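Local coordinates for probable peptidyl-prolyl cis-trans isomerase (Mimivirus, PDB 2OSE), which belongs to the cyclophilin family, whose members generally bind cyclosporin A and catalyse cis-trans isomerisation of peptidyl-prolyl bonds, and assembles as a homotrimer, at residues M1-L5 and G53-R57; K13-M19 and R30-F36; T75-F81 and T197-C203; S102-V106 and Y143-F147. All blocks are in the same frame, centred on the assembly; numbering follows the deposited sequence.

Contact 1: residues M1-L5 and G53-R57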
loop_
_atom_site.group_PDB
_atom_site.type_symbol
_atom_site.label_atom_id
_atom_site.label_comp_id
_atom_site.label_asym_id
_atom_site.label_seq_id
_atom_site.Cartn_x
_atom_site.Cartn_y
_atom_site.Cartn_z
ATOM N N MET A 1 -25.102 15.971 -18.969
ATOM C CA MET A 1 -24.254 15.821 -20.185
ATOM C C MET A 1 -23.276 14.634 -20.141
ATOM O O MET A 1 -22.808 14.201 -19.077
ATOM C CB MET A 1 -23.479 17.120 -20.490
ATOM C CG MET A 1 -24.228 18.135 -21.369
ATOM S SD MET A 1 -23.179 19.097 -22.521
ATOM C CE MET A 1 -24.318 20.378 -23.062
ATOM N N ASN A 2 -23.030 14.103 -21.334
ATOM C CA ASN A 2 -21.861 13.321 -21.675
ATOM C C ASN A 2 -21.392 13.912 -22.991
ATOM O O ASN A 2 -22.103 14.728 -23.599
ATOM C CB ASN A 2 -22.217 11.852 -21.887
ATOM C CG ASN A 2 -22.456 11.114 -20.595
ATOM O OD1 ASN A 2 -21.520 10.783 -19.877
ATOM N ND2 ASN A 2 -23.717 10.825 -20.303
ATOM N N TYR A 3 -20.201 13.516 -23.428
ATOM C CA TYR A 3 -19.684 13.908 -24.739
ATOM C C TYR A 3 -19.455 12.664 -25.617
ATOM O O TYR A 3 -19.449 11.531 -25.124
ATOM C CB TYR A 3 -18.422 14.776 -24.583
ATOM C CG TYR A 3 -18.721 16.125 -23.930
ATOM C CD1 TYR A 3 -19.207 17.195 -24.696
ATOM C CD2 TYR A 3 -18.552 16.325 -22.550
ATOM C CE1 TYR A 3 -19.498 18.433 -24.118
ATOM C CE2 TYR A 3 -18.848 17.566 -21.954
ATOM C CZ TYR A 3 -19.314 18.619 -22.756
ATOM O OH TYR A 3 -19.614 19.859 -22.221
ATOM N N SER A 4 -19.304 12.869 -26.919
ATOM C CA SER A 4 -19.031 11.757 -27.821
ATOM C C SER A 4 -17.625 11.880 -28.389
ATOM O O SER A 4 -17.190 12.973 -28.763
ATOM C CB SER A 4 -20.079 11.689 -28.955
ATOM O OG SER A 4 -19.719 10.723 -29.939
ATOM N N LEU A 5 -16.925 10.746 -28.448
ATOM C CA LEU A 5 -15.579 10.666 -29.023
ATOM C C LEU A 5 -15.579 10.916 -30.527
ATOM O O LEU A 5 -14.563 11.320 -31.115
ATOM C CB LEU A 5 -14.951 9.306 -28.711
ATOM C CG LEU A 5 -14.560 9.065 -27.249
ATOM C CD1 LEU A 5 -14.416 7.572 -26.930
ATOM C CD2 LEU A 5 -13.283 9.819 -26.927
ATOM N N GLY A 53 -16.586 20.068 -14.237
ATOM C CA GLY A 53 -17.414 19.340 -13.269
ATOM C C GLY A 53 -18.928 19.324 -13.467
ATOM O O GLY A 53 -19.663 19.043 -12.510
ATOM N N LYS A 54 -19.389 19.602 -14.694
ATOM C CA LYS A 54 -20.836 19.751 -15.013
ATOM C C LYS A 54 -21.440 18.481 -15.618
ATOM O O LYS A 54 -22.662 18.273 -15.606
ATOM C CB LYS A 54 -21.080 20.941 -15.969
ATOM C CG LYS A 54 -20.333 22.241 -15.602
ATOM C CD LYS A 54 -21.088 23.121 -14.617
ATOM C CE LYS A 54 -21.599 24.368 -15.318
ATOM N NZ LYS A 54 -21.574 25.579 -14.427
ATOM N N THR A 55 -20.563 17.650 -16.165
ATOM C CA THR A 55 -20.896 16.329 -16.665
ATOM C C THR A 55 -21.423 15.443 -15.512
ATOM O O THR A 55 -21.014 15.612 -14.364
ATOM C CB THR A 55 -19.663 15.781 -17.419
ATOM O OG1 THR A 55 -19.760 16.151 -18.799
ATOM C CG2 THR A 55 -19.513 14.311 -17.305
ATOM N N TYR A 56 -22.345 14.523 -15.824
ATOM C CA TYR A 56 -23.185 13.870 -14.802
ATOM C C TYR A 56 -23.238 12.333 -14.917
ATOM O O TYR A 56 -23.107 11.773 -16.011
ATOM C CB TYR A 56 -24.613 14.482 -14.835
ATOM C CG TYR A 56 -25.570 13.816 -15.820
ATOM C CD1 TYR A 56 -26.819 13.330 -15.405
ATOM C CD2 TYR A 56 -25.212 13.636 -17.169
ATOM C CE1 TYR A 56 -27.686 12.693 -16.319
ATOM C CE2 TYR A 56 -26.063 13.003 -18.082
ATOM C CZ TYR A 56 -27.291 12.534 -17.652
ATOM O OH TYR A 56 -28.107 11.913 -18.568
ATOM N N ARG A 57 -23.413 11.668 -13.774
ATOM C CA ARG A 57 -23.744 10.228 -13.709
ATOM C C ARG A 57 -24.963 9.976 -12.802
ATOM O O ARG A 57 -25.105 10.584 -11.727
ATOM C CB ARG A 57 -22.555 9.385 -13.227
ATOM C CG ARG A 57 -21.711 8.788 -14.337
ATOM C CD ARG A 57 -20.635 7.884 -13.766
ATOM N NE ARG A 57 -20.955 6.457 -13.864
ATOM C CZ ARG A 57 -20.284 5.476 -13.252
ATOM N NH1 ARG A 57 -19.243 5.739 -12.468
ATOM N NH2 ARG A 57 -20.667 4.213 -13.412
#

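Contact 2: residues K13-M19 and R30-F36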
loop_
_atom_site.group_PDB
_atom_site.type_symbol
_atom_site.label_atom_id
_atom_site.label_comp_id
_atom_site.label_asym_id
_atom_site.label_seq_id
_atom_site.Cartn_x
_atom_site.Cartn_y
_atom_site.Cartn_z
ATOM N N LYS A 13 -7.959 26.052 -28.434
ATOM C CA LYS A 13 -6.657 25.533 -28.785
ATOM C C LYS A 13 -5.764 25.299 -27.553
ATOM O O LYS A 13 -5.037 24.307 -27.484
ATOM C CB LYS A 13 -5.977 26.507 -29.754
ATOM C CG LYS A 13 -4.541 26.139 -30.150
ATOM C CD LYS A 13 -3.854 27.253 -30.970
ATOM C CE LYS A 13 -2.793 26.665 -31.916
ATOM N NZ LYS A 13 -1.602 27.573 -32.115
ATOM N N ASN A 14 -5.794 26.248 -26.619
ATOM C CA ASN A 14 -5.016 26.166 -25.398
ATOM C C ASN A 14 -5.906 26.514 -24.220
ATOM O O ASN A 14 -5.811 27.617 -23.677
ATOM C CB ASN A 14 -3.805 27.079 -25.446
ATOM C CG ASN A 14 -2.785 26.642 -26.482
ATOM O OD1 ASN A 14 -2.643 27.286 -27.520
ATOM N ND2 ASN A 14 -2.072 25.558 -26.210
ATOM N N PRO A 15 -6.795 25.581 -23.830
ATOM C CA PRO A 15 -7.649 25.877 -22.695
ATOM C C PRO A 15 -6.764 26.105 -21.479
ATOM O O PRO A 15 -5.700 25.529 -21.395
ATOM C CB PRO A 15 -8.456 24.586 -22.497
ATOM C CG PRO A 15 -8.335 23.854 -23.782
ATOM C CD PRO A 15 -7.018 24.223 -24.362
ATOM N N ARG A 16 -7.196 26.953 -20.561
ATOM C CA ARG A 16 -6.471 27.143 -19.311
ATOM C C ARG A 16 -7.389 26.790 -18.195
ATOM O O ARG A 16 -8.563 27.138 -18.242
ATOM C CB ARG A 16 -5.993 28.582 -19.168
ATOM C CG ARG A 16 -4.863 28.930 -20.124
ATOM C CD ARG A 16 -4.462 30.389 -19.999
ATOM N NE ARG A 16 -3.623 30.735 -21.124
ATOM C CZ ARG A 16 -2.314 30.872 -21.087
ATOM N NH1 ARG A 16 -1.675 30.807 -19.948
ATOM N NH2 ARG A 16 -1.646 31.128 -22.217
ATOM N N VAL A 17 -6.865 26.106 -17.184
ATOM C CA VAL A 17 -7.683 25.644 -16.056
ATOM C C VAL A 17 -6.930 25.867 -14.763
ATOM O O VAL A 17 -5.711 26.076 -14.781
ATOM C CB VAL A 17 -8.044 24.152 -16.163
ATOM C CG1 VAL A 17 -8.855 23.846 -17.452
ATOM C CG2 VAL A 17 -6.760 23.295 -16.075
ATOM N N TYR A 18 -7.652 25.807 -13.647
ATOM C CA TYR A 18 -7.056 25.909 -12.314
ATOM C C TYR A 18 -7.498 24.763 -11.400
ATOM O O TYR A 18 -8.575 24.171 -11.586
ATOM C CB TYR A 18 -7.406 27.265 -11.667
ATOM C CG TYR A 18 -8.909 27.537 -11.627
ATOM C CD1 TYR A 18 -9.674 27.136 -10.536
ATOM C CD2 TYR A 18 -9.568 28.165 -12.707
ATOM C CE1 TYR A 18 -11.081 27.363 -10.500
ATOM C CE2 TYR A 18 -10.969 28.372 -12.682
ATOM C CZ TYR A 18 -11.705 27.964 -11.573
ATOM O OH TYR A 18 -13.086 28.170 -11.541
ATOM N N MET A 19 -6.663 24.486 -10.408
ATOM C CA MET A 19 -6.928 23.509 -9.357
ATOM C C MET A 19 -6.301 24.003 -8.054
ATOM O O MET A 19 -5.055 24.107 -7.959
ATOM C CB MET A 19 -6.222 22.183 -9.665
ATOM C CG MET A 19 -6.924 21.251 -10.526
ATOM S SD MET A 19 -5.800 19.867 -10.980
ATOM C CE MET A 19 -6.970 19.143 -12.118
ATOM N N ARG A 30 -2.660 27.121 -5.479
ATOM C CA ARG A 30 -3.430 26.849 -6.706
ATOM C C ARG A 30 -2.518 26.588 -7.913
ATOM O O ARG A 30 -1.577 27.331 -8.152
ATOM C CB ARG A 30 -4.386 28.023 -7.002
ATOM C CG ARG A 30 -5.194 27.925 -8.290
ATOM C CD ARG A 30 -6.310 28.948 -8.307
ATOM N NE ARG A 30 -7.418 28.524 -7.436
ATOM C CZ ARG A 30 -8.696 28.897 -7.590
ATOM N NH1 ARG A 30 -9.060 29.713 -8.573
ATOM N NH2 ARG A 30 -9.627 28.460 -6.756
ATOM N N LEU A 31 -2.809 25.525 -8.670
ATOM C CA LEU A 31 -2.121 25.280 -9.941
ATOM C C LEU A 31 -2.934 25.870 -11.072
ATOM O O LEU A 31 -4.148 25.786 -11.054
ATOM C CB LEU A 31 -1.939 23.773 -10.167
ATOM C CG LEU A 31 -1.186 22.980 -9.091
ATOM C CD1 LEU A 31 -1.160 21.481 -9.542
ATOM C CD2 LEU A 31 0.229 23.507 -8.844
ATOM N N GLN A 32 -2.263 26.509 -12.021
ATOM C CA GLN A 32 -2.872 27.062 -13.215
ATOM C C GLN A 32 -2.195 26.359 -14.355
ATOM O O GLN A 32 -0.975 26.346 -14.440
ATOM C CB GLN A 32 -2.558 28.551 -13.293
ATOM C CG GLN A 32 -3.265 29.421 -12.193
ATOM C CD GLN A 32 -2.853 30.854 -12.341
ATOM O OE1 GLN A 32 -1.698 31.179 -12.108
ATOM N NE2 GLN A 32 -3.774 31.719 -12.760
ATOM N N ILE A 33 -2.988 25.746 -15.222
ATOM C CA ILE A 33 -2.443 24.823 -16.212
ATOM C C ILE A 33 -2.939 25.213 -17.597
ATOM O O ILE A 33 -4.137 25.419 -17.791
ATOM C CB ILE A 33 -2.897 23.361 -15.892
ATOM C CG1 ILE A 33 -2.292 22.867 -14.566
ATOM C CG2 ILE A 33 -2.493 22.368 -17.026
ATOM C CD1 ILE A 33 -3.034 21.670 -13.976
ATOM N N LYS A 34 -2.009 25.336 -18.540
ATOM C CA LYS A 34 -2.359 25.535 -19.937
ATOM C C LYS A 34 -2.248 24.207 -20.705
ATOM O O LYS A 34 -1.212 23.574 -20.666
ATOM C CB LYS A 34 -1.376 26.533 -20.563
ATOM C CG LYS A 34 -1.714 26.881 -22.016
ATOM C CD LYS A 34 -0.746 27.986 -22.542
ATOM C CE LYS A 34 0.446 27.508 -23.305
ATOM N NZ LYS A 34 0.875 28.528 -24.353
ATOM N N LEU A 35 -3.307 23.829 -21.414
ATOM C CA LEU A 35 -3.348 22.561 -22.124
ATOM C C LEU A 35 -3.053 22.748 -23.611
ATOM O O LEU A 35 -3.207 23.856 -24.166
ATOM C CB LEU A 35 -4.700 21.858 -21.917
ATOM C CG LEU A 35 -4.805 21.467 -20.429
ATOM C CD1 LEU A 35 -5.874 22.334 -19.759
ATOM C CD2 LEU A 35 -5.118 20.050 -20.255
ATOM N N PHE A 36 -2.608 21.668 -24.241
ATOM C CA PHE A 36 -2.209 21.705 -25.650
ATOM C C PHE A 36 -3.182 20.762 -26.347
ATOM O O PHE A 36 -2.926 19.575 -26.430
ATOM C CB PHE A 36 -0.763 21.235 -25.870
ATOM C CG PHE A 36 0.265 21.767 -24.858
ATOM C CD1 PHE A 36 0.341 23.127 -24.527
ATOM C CD2 PHE A 36 1.177 20.902 -24.277
ATOM C CE1 PHE A 36 1.291 23.587 -23.623
ATOM C CE2 PHE A 36 2.132 21.343 -23.392
ATOM C CZ PHE A 36 2.189 22.688 -23.047
#

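Contact 3: residues T75-F81 and T197-C203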
loop_
_atom_site.group_PDB
_atom_site.type_symbol
_atom_site.label_atom_id
_atom_site.label_comp_id
_atom_site.label_asym_id
_atom_site.label_seq_id
_atom_site.Cartn_x
_atom_site.Cartn_y
_atom_site.Cartn_z
ATOM N N THR A 75 -16.298 15.304 -11.466
ATOM C CA THR A 75 -15.331 16.384 -11.214
ATOM C C THR A 75 -14.009 15.866 -10.631
ATOM O O THR A 75 -13.957 14.795 -10.028
ATOM C CB THR A 75 -15.932 17.501 -10.312
ATOM O OG1 THR A 75 -14.949 18.503 -10.065
ATOM C CG2 THR A 75 -16.399 16.950 -8.972
ATOM N N TYR A 76 -12.937 16.633 -10.829
ATOM C CA TYR A 76 -11.667 16.349 -10.197
ATOM C C TYR A 76 -11.703 16.831 -8.755
ATOM O O TYR A 76 -10.888 16.429 -7.971
ATOM C CB TYR A 76 -10.530 17.056 -10.957
ATOM C CG TYR A 76 -10.002 16.307 -12.147
ATOM C CD1 TYR A 76 -9.631 14.951 -12.037
ATOM C CD2 TYR A 76 -9.836 16.940 -13.379
ATOM C CE1 TYR A 76 -9.122 14.260 -13.129
ATOM C CE2 TYR A 76 -9.339 16.260 -14.474
ATOM C CZ TYR A 76 -8.973 14.908 -14.341
ATOM O OH TYR A 76 -8.441 14.210 -15.411
ATOM N N GLU A 77 -12.655 17.704 -8.417
ATOM C CA GLU A 77 -12.783 18.267 -7.080
ATOM C C GLU A 77 -12.984 17.126 -6.079
ATOM O O GLU A 77 -13.887 16.315 -6.230
ATOM C CB GLU A 77 -13.905 19.309 -6.994
ATOM C CG GLU A 77 -14.089 19.852 -5.537
ATOM C CD GLU A 77 -15.039 21.046 -5.398
ATOM O OE1 GLU A 77 -15.724 21.438 -6.365
ATOM O OE2 GLU A 77 -15.071 21.620 -4.288
ATOM N N GLY A 78 -12.073 17.032 -5.110
ATOM C CA GLY A 78 -12.145 16.011 -4.078
ATOM C C GLY A 78 -11.222 14.839 -4.317
ATOM O O GLY A 78 -10.924 14.087 -3.389
ATOM N N CYS A 79 -10.757 14.673 -5.557
ATOM C CA CYS A 79 -9.775 13.626 -5.879
ATOM C C CYS A 79 -8.511 13.733 -5.048
ATOM O O CYS A 79 -7.976 14.841 -4.844
ATOM C CB CYS A 79 -9.375 13.694 -7.345
ATOM S SG CYS A 79 -10.633 13.116 -8.424
ATOM N N LYS A 80 -8.025 12.583 -4.588
ATOM C CA LYS A 80 -6.758 12.512 -3.863
ATOM C C LYS A 80 -5.602 12.337 -4.840
ATOM O O LYS A 80 -5.777 11.796 -5.937
ATOM C CB LYS A 80 -6.752 11.347 -2.862
ATOM C CG LYS A 80 -7.939 11.365 -1.874
ATOM C CD LYS A 80 -7.801 10.268 -0.805
ATOM C CE LYS A 80 -8.995 10.321 0.184
ATOM N NZ LYS A 80 -8.981 9.076 1.045
ATOM N N PHE A 81 -4.422 12.804 -4.444
ATOM C CA PHE A 81 -3.214 12.484 -5.176
ATOM C C PHE A 81 -2.770 11.139 -4.646
ATOM O O PHE A 81 -2.329 11.043 -3.499
ATOM C CB PHE A 81 -2.159 13.593 -5.034
ATOM C CG PHE A 81 -2.504 14.819 -5.838
ATOM C CD1 PHE A 81 -2.141 14.904 -7.193
ATOM C CD2 PHE A 81 -3.264 15.829 -5.284
ATOM C CE1 PHE A 81 -2.518 16.018 -7.968
ATOM C CE2 PHE A 81 -3.631 16.956 -6.038
ATOM C CZ PHE A 81 -3.251 17.046 -7.381
ATOM N N THR A 197 -1.795 13.341 2.915
ATOM C CA THR A 197 -2.719 13.137 1.779
ATOM C C THR A 197 -3.162 14.452 1.136
ATOM O O THR A 197 -3.900 15.242 1.727
ATOM C CB THR A 197 -3.908 12.242 2.151
ATOM O OG1 THR A 197 -3.411 10.928 2.392
ATOM C CG2 THR A 197 -4.933 12.152 0.993
ATOM N N PHE A 198 -2.691 14.688 -0.089
ATOM C CA PHE A 198 -3.084 15.874 -0.847
ATOM C C PHE A 198 -4.323 15.599 -1.670
ATOM O O PHE A 198 -4.539 14.483 -2.147
ATOM C CB PHE A 198 -1.921 16.305 -1.772
ATOM C CG PHE A 198 -0.688 16.695 -1.022
ATOM C CD1 PHE A 198 -0.600 17.937 -0.405
ATOM C CD2 PHE A 198 0.367 15.824 -0.902
ATOM C CE1 PHE A 198 0.538 18.288 0.300
ATOM C CE2 PHE A 198 1.519 16.180 -0.185
ATOM C CZ PHE A 198 1.603 17.388 0.411
ATOM N N SER A 199 -5.123 16.630 -1.895
ATOM C CA SER A 199 -6.286 16.450 -2.758
ATOM C C SER A 199 -6.539 17.689 -3.570
ATOM O O SER A 199 -5.957 18.753 -3.299
ATOM C CB SER A 199 -7.526 16.093 -1.926
ATOM O OG SER A 199 -7.677 17.046 -0.893
ATOM N N ILE A 200 -7.413 17.554 -4.557
ATOM C CA ILE A 200 -7.849 18.675 -5.379
ATOM C C ILE A 200 -9.046 19.339 -4.697
ATOM O O ILE A 200 -9.997 18.632 -4.283
ATOM C CB ILE A 200 -8.217 18.192 -6.827
ATOM C CG1 ILE A 200 -6.994 17.508 -7.478
ATOM C CG2 ILE A 200 -8.767 19.327 -7.677
ATOM C CD1 ILE A 200 -7.326 16.678 -8.819
ATOM N N GLY A 201 -8.987 20.665 -4.548
ATOM C CA GLY A 201 -10.121 21.462 -4.086
ATOM C C GLY A 201 -10.899 22.019 -5.248
ATOM O O GLY A 201 -11.088 21.330 -6.249
ATOM N N LYS A 202 -11.379 23.260 -5.134
ATOM C CA LYS A 202 -12.096 23.863 -6.248
ATOM C C LYS A 202 -11.263 23.799 -7.534
ATOM O O LYS A 202 -10.043 23.927 -7.497
ATOM C CB LYS A 202 -12.465 25.334 -5.957
ATOM C CG LYS A 202 -13.670 25.558 -5.039
ATOM C CD LYS A 202 -14.262 26.990 -5.274
ATOM C CE LYS A 202 -15.563 27.195 -4.511
ATOM N NZ LYS A 202 -16.763 26.613 -5.244
ATOM N N CYS A 203 -11.935 23.595 -8.662
ATOM C CA CYS A 203 -11.269 23.552 -9.944
ATOM C C CYS A 203 -12.246 24.095 -10.982
ATOM O O CYS A 203 -13.459 24.222 -10.724
ATOM C CB CYS A 203 -10.754 22.137 -10.272
ATOM S SG CYS A 203 -12.002 20.848 -10.272
HETATM O O HOH W 1 -14.887 22.941 -8.408
HETATM O O HOH W 2 -1.339 12.764 -1.648
#

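Contact 4: residues S102-V106 and Y143-F147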
loop_
_atom_site.group_PDB
_atom_site.type_symbol
_atom_site.label_atom_id
_atom_site.label_comp_id
_atom_site.label_asym_id
_atom_site.label_seq_id
_atom_site.Cartn_x
_atom_site.Cartn_y
_atom_site.Cartn_z
ATOM N N SER A 102 -12.209 4.859 -8.231
ATOM C CA SER A 102 -11.784 4.598 -9.611
ATOM C C SER A 102 -11.873 5.816 -10.561
ATOM O O SER A 102 -12.520 6.827 -10.266
ATOM C CB SER A 102 -12.543 3.398 -10.197
ATOM O OG SER A 102 -13.876 3.742 -10.520
ATOM N N ALA A 103 -11.245 5.667 -11.721
ATOM C CA ALA A 103 -11.199 6.709 -12.735
ATOM C C ALA A 103 -12.341 6.551 -13.741
ATOM O O ALA A 103 -12.993 5.488 -13.812
ATOM C CB ALA A 103 -9.848 6.687 -13.449
ATOM N N GLY A 104 -12.557 7.600 -14.537
ATOM C CA GLY A 104 -13.612 7.583 -15.542
ATOM C C GLY A 104 -13.341 8.553 -16.662
ATOM O O GLY A 104 -12.223 9.054 -16.802
ATOM N N THR A 105 -14.365 8.785 -17.477
ATOM C CA THR A 105 -14.304 9.692 -18.603
ATOM C C THR A 105 -15.677 10.335 -18.806
ATOM O O THR A 105 -16.695 9.801 -18.345
ATOM C CB THR A 105 -13.812 9.020 -19.924
ATOM O OG1 THR A 105 -14.886 8.316 -20.575
ATOM C CG2 THR A 105 -12.610 8.081 -19.697
ATOM N N VAL A 106 -15.696 11.481 -19.484
ATOM C CA VAL A 106 -16.944 12.212 -19.775
ATOM C C VAL A 106 -17.698 11.593 -20.976
ATOM O O VAL A 106 -18.819 11.993 -21.298
ATOM C CB VAL A 106 -16.694 13.734 -20.039
ATOM C CG1 VAL A 106 -16.098 14.419 -18.803
ATOM C CG2 VAL A 106 -15.785 13.961 -21.285
ATOM N N TYR A 143 -6.658 5.695 -22.239
ATOM C CA TYR A 143 -6.474 6.744 -21.259
ATOM C C TYR A 143 -7.787 7.022 -20.593
ATOM O O TYR A 143 -8.865 6.629 -21.082
ATOM C CB TYR A 143 -5.898 8.008 -21.903
ATOM C CG TYR A 143 -4.534 7.785 -22.475
ATOM C CD1 TYR A 143 -3.392 8.064 -21.730
ATOM C CD2 TYR A 143 -4.370 7.287 -23.757
ATOM C CE1 TYR A 143 -2.149 7.855 -22.245
ATOM C CE2 TYR A 143 -3.129 7.061 -24.275
ATOM C CZ TYR A 143 -2.017 7.333 -23.516
ATOM O OH TYR A 143 -0.759 7.147 -24.038
ATOM N N ASP A 144 -7.697 7.674 -19.446
ATOM C CA ASP A 144 -8.875 8.090 -18.724
ATOM C C ASP A 144 -8.580 9.439 -18.006
ATOM O O ASP A 144 -7.724 10.226 -18.458
ATOM C CB ASP A 144 -9.405 6.939 -17.804
ATOM C CG ASP A 144 -8.355 6.399 -16.818
ATOM O OD1 ASP A 144 -7.355 7.122 -16.517
ATOM O OD2 ASP A 144 -8.541 5.236 -16.324
ATOM N N SER A 145 -9.299 9.686 -16.921
ATOM C CA SER A 145 -9.124 10.862 -16.066
ATOM C C SER A 145 -7.797 10.930 -15.277
ATOM O O SER A 145 -7.492 11.977 -14.679
ATOM C CB SER A 145 -10.292 10.909 -15.084
ATOM O OG SER A 145 -10.352 9.699 -14.325
ATOM N N THR A 146 -7.055 9.816 -15.239
ATOM C CA THR A 146 -5.776 9.695 -14.530
ATOM C C THR A 146 -4.657 10.548 -15.140
ATOM O O THR A 146 -4.310 10.405 -16.306
ATOM C CB THR A 146 -5.270 8.216 -14.470
ATOM O OG1 THR A 146 -6.355 7.367 -14.047
ATOM C CG2 THR A 146 -4.087 8.089 -13.464
ATOM N N PHE A 147 -4.090 11.435 -14.327
ATOM C CA PHE A 147 -3.152 12.404 -14.856
ATOM C C PHE A 147 -1.959 12.560 -13.915
ATOM O O PHE A 147 -2.064 12.319 -12.725
ATOM C CB PHE A 147 -3.872 13.756 -15.113
ATOM C CG PHE A 147 -4.195 14.536 -13.849
ATOM C CD1 PHE A 147 -3.216 15.320 -13.236
ATOM C CD2 PHE A 147 -5.457 14.487 -13.287
ATOM C CE1 PHE A 147 -3.500 16.040 -12.104
ATOM C CE2 PHE A 147 -5.766 15.213 -12.135
ATOM C CZ PHE A 147 -4.786 15.982 -11.555
#

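Contact 1: residues M1-L5 and G53-R57
M1 and Y56 meet where the amino terminus runs past the loop that follows helix 41-52. Hydrogen bonding across this contact is slight. Y56 N donates to M1 O at 3.3 Å, a weak bond, although it is nearly straight at 167°. The remaining contacts are close approaches of polar atoms to rings and methyls. Around the phenol of Y56, M1 O lies at the ring edge, in its plane, 3.1 Å from Y56 CD2, while M1 N comes in obliquely. The ring stands there because its CG sits between the backbone N and the carbonyl carbon (chi1 88°), which turns it back toward the terminus. The N2 and Y56 side chains cross at about a right angle, their amide and ring planes 47° apart and N2 ND2 3.9 Å from Y56 CE2. T55 contributes both its branches: OG1 lies 3.6 Å from Y3 CE2 and CG2 3.7 Å from M1 O. Stronger polar ties lead elsewhere: N2 OD1 is hydrogen-bonded to R74 NH1, R74 also shares a backbone bond with T55, and the Y3 side chain packs on Q49 of helix 41-52. With one weak bond, van der Waals contact and buried T55 beside exposed M1 and Y56, the chemistry implies a surface contact that probably depends largely on the partners each segment has beyond it.

Contact 2: residues K13-M19 and R30-F36
Y18 and R30 lie side by side and point the same way, with ring and guanidinium planes only 11° apart. Y18 CD1 sits 3.3 Å above one guanidinium face, toward its rim. A bend at chi3 (-76°) folds the arginine alongside the tyrosine, and the salt bridge from R30 NE to D20 OD1 steadies it. On the same sheet face R16 and K34 also run together. Here K34 CD covers a guanidinium face, 3.3 Å from R16 NH2, although the two charges are like; R16 additionally makes a cation-pi contact with Y174. Just before strand 16-23 begins, N14 ND2 donates to L35 O at 2.9 Å and lies at the edge of the F36 ring, the amide and ring planes being 79° apart. The other face is apolar. V17 CG2 leans obliquely on I33 CB at 3.9 Å and reaches L35 CD1 from about a right angle. Between the two faces runs an antiparallel ladder in which V17 with I33 and M19 with L31 are hydrogen-bonded pairs. The hairpin of strands 16-23 and 26-35 is flanked by strands 198-205 and 168-175, and its apolar face packs on helix 41-52, where M19 and L35 both meet F47.

Contact 3: residues T75-F81 and T197-C203
I200 places CG1 beside its backbone N (chi1 -59°) and extends CD1 away at chi2 167°, so that the branch enters the type II beta turn Y76-C79 and meets both Y76 CB and C79 CB at 3.9 Å. This turn leans on strand 198-205 of the cyclophilin beta-barrel, and the two segments bridge once, at K80 and S199. G78 takes the third position of the turn with positive phi (101°). Its N donates to I200 O at 2.7 Å, while I200 N donates in return to C79 O. The F81 ring crosses I200 at about a right angle, CE2 lying 3.7 Å from I200 CG1, with the F198 backbone at the ring edge. At the other end C203 SG nestles beside an ST turn in which T75 OG1 accepts from E77 N at 2.9 Å. E77, extended beyond CG, runs along the G201 carbonyl, and a water joins its OE1 to C203 N. Buried Y76 sends its hydroxyl elsewhere, to S145 O, and its ring against F147. Where the segments begin to part beyond the F81 N to F198 O bond, a second water donates to F81 O at 2.7 Å and accepts from F198 N at 2.8 Å.

Contact 4: residues S102-V106 and Y143-F147
G104 and S145 draw their backbones together, with CA atoms 5.6 Å apart and a 3.0 Å hydrogen bond from S145 N to G104 O that is bent at the hydrogen (133°). The S145 side chain adds a second bond, its OG accepting from G104 N at 3.1 Å and 163°. That hydroxyl stands between the backbone N and the carbonyl carbon (chi1 57°), which brings it to the amide N of G104, and it is also hydrogen-bonded to G93 O. Next to this, the methyl of A103 is pressed among polar groups, its CB 3.2 Å from S145 OG and 3.5 Å from D144 OD2. The T105 and D144 side chains cross at about a right angle, T105 CG2 lying 3.9 Å from D144 CB, while T105 OG1 is hydrogen-bonded to E110 O. D144 OD1 accepts twice from one residue, T146 OG1 at 2.7 Å and T146 N at 3.0 Å, both arriving from the same face of the carboxylate plane. R193 of a second subunit adds a salt bridge to this oxygen, which would be expected to support a charged carboxylate. With T146 N bound to its OD1, D144 forms an Asx turn at the entrance to strand 147-150; in cyclophilins the corresponding loop borders the substrate groove, so R193 of the neighbouring subunit probably sits close to that site.

Overall arrangement
The contacts illustrate how a compact barrel links distant segments through side chains that touch from one contact to the next. Contact 3 touches each of the other three: F81 CE1 and I200 CD1 lie 4.2 and 3.8 Å from F147 CZ of contact 4. M19 of contact 2 reaches the same interior, its CE lying 3.8 Å from Y76 CD2, although contacts 2 and 4 occupy opposite sides of the chain's centre, about 17 Å apart between centres. Contact 1 is peripheral and meets contact 4 through Y3 N and V106 O, 3.0 Å apart. Among the four, contact 4 alone reaches another subunit, and it probably borders the substrate groove of the family.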